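Local coordinates for protein KDGF (Halomonas sp., PDB 5FQ0) that probably converts the unsaturated monouronates released from pectin and alginate into linear ketonised sugars, using a metal-binding cupin barrel, at residues H48-D54 against A83-H89; H28-M33 against F104-R108. All coordinates share one frame. Residue numbers count along the deposited sequence, not the author numbering.

Overall arrangement
Both contacts lie at one end of the cupin beta-barrel, their centres 14 Å apart, and contact 1 is nested in sequence inside the loop closed by contact 2. Contact 1 (48-54 with 83-89) supplies three of the four protein ligands of the nickel ion; contact 2 (28-33 with 104-108) borders the same pocket, the Phe104 side chain coming within about 4 Å of the metal. They join directly: Asp54 N lies 2.8 Å from Ser105 O, His53 NE2 is 3.1 Å from Arg107 O in a weak hydrogen bond, and His50 CE1 packs 3.3 Å from Arg108 NH1. The side chains of His50 and Arg108 each come within about 3 Å of a bound citrate, probably from the crystallisation liquor.

Contact 1: residues H48-D54 against A83-H89; sequences HQHERHD and APHHTMH. With NI (nickel (II) ion), chain H.
This is a metal-centred contact at the barrel mouth, between the loops joining strand 44-48 to 54-61 and strand 80-83 to 89-93. The strand ends meet at His48 and His89, an antiparallel hydrogen-bonded pair (N of each to O of the other, both 2.9 Å). Both side chains take chi1 p and chi2 near -75°, so their NE2 atoms reach nickel at 2.2 Å (His48) and 2.1 Å (His89); His50, chi1 m, adds NE2 at 2.1 Å. With Gln55 they form the cupin metal site, Gln55 standing where many cupins carry a glutamate. His48 ND1 is hydrogen-bonded to Thr46 O, and His89 ND1 donates to Thr87 O (2.9 Å). Segment 83-89 makes a type II turn, Pro84-Thr87, against 48-54: His86 N, with phi positive at that residue, donates to His50 O (2.7 Å), and His85 N to Asp54 OD1 (2.9 Å). Asp54 OD2 bonds Thr29 of the other subunit. One water links His50 N and Thr87 O (both 2.7 Å); another bonds His53 O (2.7 Å) and Ala83 O (2.6 Å).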
loop_
_atom_site.group_PDB
_atom_site.type_symbol
_atom_site.label_atom_id
_atom_site.label_comp_id
_atom_site.label_asym_id
_atom_site.label_seq_id
_atom_site.Cartn_x
_atom_site.Cartn_y
_atom_site.Cartn_z
ATOM N N HIS B 48 15.940 -12.004 -0.019
ATOM C CA HIS B 48 16.754 -11.164 0.844
ATOM C C HIS B 48 15.912 -10.921 2.115
ATOM O O HIS B 48 14.723 -11.280 2.184
ATOM C CB HIS B 48 17.068 -9.844 0.128
ATOM C CG HIS B 48 15.834 -9.037 -0.154
ATOM N ND1 HIS B 48 14.949 -9.370 -1.156
ATOM C CD2 HIS B 48 15.274 -7.996 0.510
ATOM C CE1 HIS B 48 13.937 -8.521 -1.148
ATOM N NE2 HIS B 48 14.104 -7.687 -0.141
ATOM N N GLN B 49 16.549 -10.325 3.112
ATOM C CA GLN B 49 15.959 -10.005 4.417
ATOM C C GLN B 49 16.282 -8.565 4.650
ATOM O O GLN B 49 17.319 -8.088 4.172
ATOM C CB GLN B 49 16.737 -10.701 5.531
ATOM C CG GLN B 49 16.444 -12.149 5.763
ATOM C CD GLN B 49 16.953 -12.614 7.114
ATOM O OE1 GLN B 49 17.727 -11.911 7.764
ATOM N NE2 GLN B 49 16.489 -13.788 7.558
ATOM N N HIS B 50 15.448 -7.873 5.418
ATOM C CA HIS B 50 15.855 -6.585 5.935
ATOM C C HIS B 50 16.142 -6.675 7.427
ATOM O O HIS B 50 15.306 -7.136 8.188
ATOM C CB HIS B 50 14.807 -5.520 5.615
ATOM C CG HIS B 50 14.424 -5.516 4.173
ATOM N ND1 HIS B 50 15.278 -5.075 3.185
ATOM C CD2 HIS B 50 13.310 -5.966 3.546
ATOM C CE1 HIS B 50 14.690 -5.224 2.009
ATOM N NE2 HIS B 50 13.491 -5.752 2.206
ATOM N N GLU B 51 17.338 -6.246 7.818
ATOM C CA GLU B 51 17.723 -6.168 9.237
ATOM C C GLU B 51 16.794 -5.213 10.000
ATOM O O GLU B 51 16.403 -5.490 11.135
ATOM C CB GLU B 51 19.186 -5.700 9.330
ATOM C CG GLU B 51 19.654 -5.205 10.694
ATOM C CD GLU B 51 20.103 -6.348 11.581
ATOM O OE1 GLU B 51 21.120 -6.982 11.221
ATOM O OE2 GLU B 51 19.446 -6.627 12.620
ATOM N N ARG B 52 16.430 -4.093 9.372
ATOM C CA ARG B 52 15.775 -2.994 10.097
ATOM C C ARG B 52 14.371 -2.606 9.641
ATOM O O ARG B 52 13.765 -1.708 10.251
ATOM C CB ARG B 52 16.637 -1.707 10.039
ATOM C CG ARG B 52 17.995 -1.769 10.729
ATOM C CD ARG B 52 17.897 -2.211 12.194
ATOM N NE ARG B 52 17.082 -1.297 12.990
ATOM C CZ ARG B 52 17.023 -1.270 14.329
ATOM N NH1 ARG B 52 17.743 -2.104 15.070
ATOM N NH2 ARG B 52 16.211 -0.401 14.936
ATOM N N HIS B 53 13.875 -3.177 8.542
ATOM C CA HIS B 53 12.582 -2.708 7.988
ATOM C C HIS B 53 11.532 -3.818 7.905
ATOM O O HIS B 53 11.834 -4.934 7.423
ATOM C CB HIS B 53 12.807 -2.121 6.580
ATOM C CG HIS B 53 13.746 -0.957 6.543
ATOM N ND1 HIS B 53 15.119 -1.096 6.478
ATOM C CD2 HIS B 53 13.500 0.375 6.519
ATOM C CE1 HIS B 53 15.678 0.096 6.424
ATOM N NE2 HIS B 53 14.717 1.008 6.444
ATOM N N ASP B 54 10.305 -3.532 8.347
ATOM C CA ASP B 54 9.174 -4.419 8.038
ATOM C C ASP B 54 8.740 -4.059 6.612
ATOM O O ASP B 54 8.918 -2.919 6.177
ATOM C CB ASP B 54 7.972 -4.205 8.984
ATOM C CG ASP B 54 8.274 -4.570 10.443
ATOM O OD1 ASP B 54 9.092 -5.496 10.680
ATOM O OD2 ASP B 54 7.629 -3.997 11.346
ATOM N N ALA B 83 6.366 -9.333 5.312
ATOM C CA ALA B 83 7.655 -9.802 5.805
ATOM C C ALA B 83 8.237 -8.935 6.926
ATOM O O ALA B 83 8.918 -7.925 6.638
ATOM C CB ALA B 83 8.673 -9.886 4.658
ATOM N N PRO B 84 8.038 -9.347 8.195
ATOM C CA PRO B 84 8.636 -8.564 9.301
ATOM C C PRO B 84 10.160 -8.512 9.101
ATOM O O PRO B 84 10.702 -9.361 8.379
ATOM C CB PRO B 84 8.277 -9.372 10.574
ATOM C CG PRO B 84 7.207 -10.358 10.165
ATOM C CD PRO B 84 7.294 -10.543 8.656
ATOM N N HIS B 85 10.856 -7.561 9.713
ATOM C CA HIS B 85 12.306 -7.525 9.557
ATOM C C HIS B 85 12.924 -8.888 9.939
ATOM O O HIS B 85 12.336 -9.644 10.738
ATOM C CB HIS B 85 12.970 -6.313 10.272
ATOM C CG HIS B 85 12.651 -6.176 11.740
ATOM N ND1 HIS B 85 13.072 -7.086 12.691
ATOM C CD2 HIS B 85 12.011 -5.192 12.424
ATOM C CE1 HIS B 85 12.697 -6.676 13.892
ATOM N NE2 HIS B 85 12.036 -5.538 13.759
ATOM N N HIS B 86 14.062 -9.222 9.321
ATOM C CA HIS B 86 14.651 -10.570 9.445
ATOM C C HIS B 86 13.863 -11.733 8.813
ATOM O O HIS B 86 14.064 -12.888 9.219
ATOM C CB HIS B 86 14.964 -10.912 10.929
ATOM C CG HIS B 86 16.008 -10.034 11.517
ATOM N ND1 HIS B 86 15.720 -8.791 12.039
ATOM C CD2 HIS B 86 17.353 -10.184 11.600
ATOM C CE1 HIS B 86 16.840 -8.229 12.459
ATOM N NE2 HIS B 86 17.846 -9.046 12.188
ATOM N N THR B 87 12.953 -11.446 7.874
ATOM C CA THR B 87 12.187 -12.505 7.180
ATOM C C THR B 87 12.629 -12.491 5.701
ATOM O O THR B 87 12.617 -11.442 5.032
ATOM C CB THR B 87 10.643 -12.371 7.327
ATOM O OG1 THR B 87 10.290 -12.279 8.704
ATOM C CG2 THR B 87 9.877 -13.579 6.752
ATOM N N MET B 88 13.074 -13.650 5.229
ATOM C CA MET B 88 13.488 -13.830 3.850
ATOM C C MET B 88 12.298 -13.782 2.926
ATOM O O MET B 88 11.289 -14.450 3.154
ATOM C CB MET B 88 14.171 -15.200 3.672
ATOM C CG MET B 88 15.579 -15.271 4.259
ATOM S SD MET B 88 16.763 -14.217 3.397
ATOM C CE MET B 88 16.460 -14.814 1.747
ATOM N N HIS B 89 12.426 -13.020 1.854
ATOM C CA HIS B 89 11.342 -12.911 0.906
ATOM C C HIS B 89 11.959 -12.580 -0.445
ATOM O O HIS B 89 13.068 -12.026 -0.524
ATOM C CB HIS B 89 10.317 -11.834 1.354
ATOM C CG HIS B 89 10.905 -10.462 1.521
ATOM N ND1 HIS B 89 11.712 -10.116 2.592
ATOM C CD2 HIS B 89 10.829 -9.365 0.737
ATOM C CE1 HIS B 89 12.116 -8.868 2.449
ATOM N NE2 HIS B 89 11.561 -8.374 1.352
HETATM NI NI NI H . 12.387 -6.577 0.644
HETATM O O HOH W 1 13.063 -9.037 6.091
HETATM O O HOH W 2 11.272 -7.026 5.876
#

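Contact 2: residues H28-M33 against F104-R108; sequences HTPDLM and FSPRR
Residues 28-33 turn from strand 21-29 into strand 32-39, and the end of strand 98-105 runs on beside that turn. Met33 and Phe104 are an antiparallel hydrogen-bonded pair: Met33 N to Phe104 O 3.1 Å, Phe104 N to Met33 O 2.9 Å. Met33 CB lies 3.7 Å from Arg107 CB, and with chi1 and chi2 t its SD comes 3.5 Å from Arg108 N, a weak hydrogen bond. Phe104 (chi1 m) points to the same sheet face, the one lining the cupin barrel's nickel pocket. In the hairpin turn, Thr29, chi1 p, forms an ST turn, OG1 accepting from Asp31 N (3.1 Å) and also hydrogen-bonded to Asp54 OD2 of the other subunit. A cis peptide precedes Pro106, and Arg107 N then donates to Pro30 O (3.1 Å). Arg107, chi1 p with chi2 and chi3 t, stretches along the turn: Pro30 N lies over one face of its guanidinium, NH1 donates to His28 ND1 (3.0 Å), and NE forms a salt bridge with Asp109. Ser105 (chi1 t) OG donates to Asp31 O (2.9 Å) and is hydrogen-bonded to Ser105 OG of the other subunit.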
loop_
_atom_site.group_PDB
_atom_site.type_symbol
_atom_site.label_atom_id
_atom_site.label_comp_id
_atom_site.label_asym_id
_atom_site.label_seq_id
_atom_site.Cartn_x
_atom_site.Cartn_y
_atom_site.Cartn_z
ATOM N N HIS B 28 6.464 9.170 1.560
ATOM C CA HIS B 28 7.110 8.664 2.766
ATOM C C HIS B 28 7.073 9.670 3.896
ATOM O O HIS B 28 6.928 10.857 3.654
ATOM C CB HIS B 28 8.562 8.262 2.488
ATOM C CG HIS B 28 9.377 9.329 1.828
ATOM N ND1 HIS B 28 10.144 10.221 2.544
ATOM C CD2 HIS B 28 9.548 9.650 0.524
ATOM C CE1 HIS B 28 10.755 11.044 1.712
ATOM N NE2 HIS B 28 10.422 10.712 0.482
ATOM N N THR B 29 7.135 9.163 5.129
ATOM C CA THR B 29 7.515 9.936 6.285
ATOM C C THR B 29 8.767 9.203 6.774
ATOM O O THR B 29 9.150 8.182 6.176
ATOM C CB THR B 29 6.438 9.893 7.395
ATOM O OG1 THR B 29 6.390 8.581 7.948
ATOM C CG2 THR B 29 5.044 10.299 6.852
ATOM N N PRO B 30 9.400 9.684 7.864
ATOM C CA PRO B 30 10.485 8.878 8.417
ATOM C C PRO B 30 10.091 7.482 8.866
ATOM O O PRO B 30 10.939 6.586 8.901
ATOM C CB PRO B 30 10.940 9.708 9.635
ATOM C CG PRO B 30 10.623 11.140 9.230
ATOM C CD PRO B 30 9.281 10.989 8.546
ATOM N N ASP B 31 8.836 7.271 9.236
ATOM C CA ASP B 31 8.436 5.948 9.724
ATOM C C ASP B 31 7.653 5.112 8.719
ATOM O O ASP B 31 7.254 3.995 9.064
ATOM C CB ASP B 31 7.553 6.034 10.971
ATOM C CG ASP B 31 8.183 6.843 12.099
ATOM O OD1 ASP B 31 9.425 6.887 12.165
ATOM O OD2 ASP B 31 7.412 7.426 12.912
ATOM N N LEU B 32 7.370 5.652 7.525
ATOM C CA LEU B 32 6.467 4.959 6.612
ATOM C C LEU B 32 6.764 5.359 5.186
ATOM O O LEU B 32 6.973 6.525 4.899
ATOM C CB LEU B 32 5.006 5.326 6.943
ATOM C CG LEU B 32 3.860 4.566 6.274
ATOM C CD1 LEU B 32 3.969 3.077 6.548
ATOM C CD2 LEU B 32 2.510 5.130 6.723
ATOM N N MET B 33 6.761 4.385 4.282
ATOM C CA MET B 33 7.079 4.646 2.889
ATOM C C MET B 33 6.307 3.678 1.980
ATOM O O MET B 33 6.099 2.500 2.341
ATOM C CB MET B 33 8.593 4.491 2.678
ATOM C CG MET B 33 9.075 4.642 1.229
ATOM S SD MET B 33 10.870 4.471 1.009
ATOM C CE MET B 33 11.418 6.097 0.568
ATOM N N PHE B 104 6.930 0.019 3.663
ATOM C CA PHE B 104 8.031 -0.166 4.619
ATOM C C PHE B 104 7.831 0.657 5.884
ATOM O O PHE B 104 7.232 1.732 5.844
ATOM C CB PHE B 104 9.396 0.236 4.016
ATOM C CG PHE B 104 9.823 -0.582 2.813
ATOM C CD1 PHE B 104 10.512 -1.788 2.971
ATOM C CD2 PHE B 104 9.555 -0.120 1.520
ATOM C CE1 PHE B 104 10.936 -2.508 1.862
ATOM C CE2 PHE B 104 9.947 -0.831 0.407
ATOM C CZ PHE B 104 10.644 -2.039 0.570
ATOM N N SER B 105 8.331 0.137 7.006
ATOM C CA SER B 105 8.506 0.916 8.221
ATOM C C SER B 105 9.830 0.437 8.832
ATOM O O SER B 105 10.027 -0.772 8.976
ATOM C CB SER B 105 7.369 0.691 9.203
ATOM O OG SER B 105 7.599 1.477 10.376
ATOM N N PRO B 106 10.759 1.352 9.128
ATOM C CA PRO B 106 10.619 2.771 8.807
ATOM C C PRO B 106 10.838 2.984 7.318
ATOM O O PRO B 106 10.777 2.032 6.536
ATOM C CB PRO B 106 11.752 3.430 9.630
ATOM C CG PRO B 106 12.785 2.362 9.759
ATOM C CD PRO B 106 11.985 1.082 9.914
ATOM N N ARG B 107 11.057 4.215 6.902
ATOM C CA ARG B 107 11.216 4.432 5.477
ATOM C C ARG B 107 12.603 3.921 5.068
ATOM O O ARG B 107 13.496 3.828 5.927
ATOM C CB ARG B 107 11.017 5.900 5.120
ATOM C CG ARG B 107 12.223 6.760 5.302
ATOM C CD ARG B 107 12.121 8.074 4.533
ATOM N NE ARG B 107 12.937 9.016 5.272
ATOM C CZ ARG B 107 12.568 10.255 5.619
ATOM N NH1 ARG B 107 11.411 10.799 5.220
ATOM N NH2 ARG B 107 13.379 10.959 6.362
ATOM N N ARG B 108 12.765 3.578 3.779
ATOM C CA ARG B 108 14.011 3.059 3.254
ATOM C C ARG B 108 14.856 4.244 2.768
ATOM O O ARG B 108 14.677 4.692 1.651
ATOM C CB ARG B 108 13.735 2.092 2.099
ATOM C CG ARG B 108 13.091 0.770 2.538
ATOM C CD ARG B 108 14.168 -0.203 3.004
ATOM N NE ARG B 108 15.155 -0.365 1.931
ATOM C CZ ARG B 108 15.083 -1.299 0.978
ATOM N NH1 ARG B 108 14.065 -2.183 0.958
ATOM N NH2 ARG B 108 16.027 -1.338 0.034
#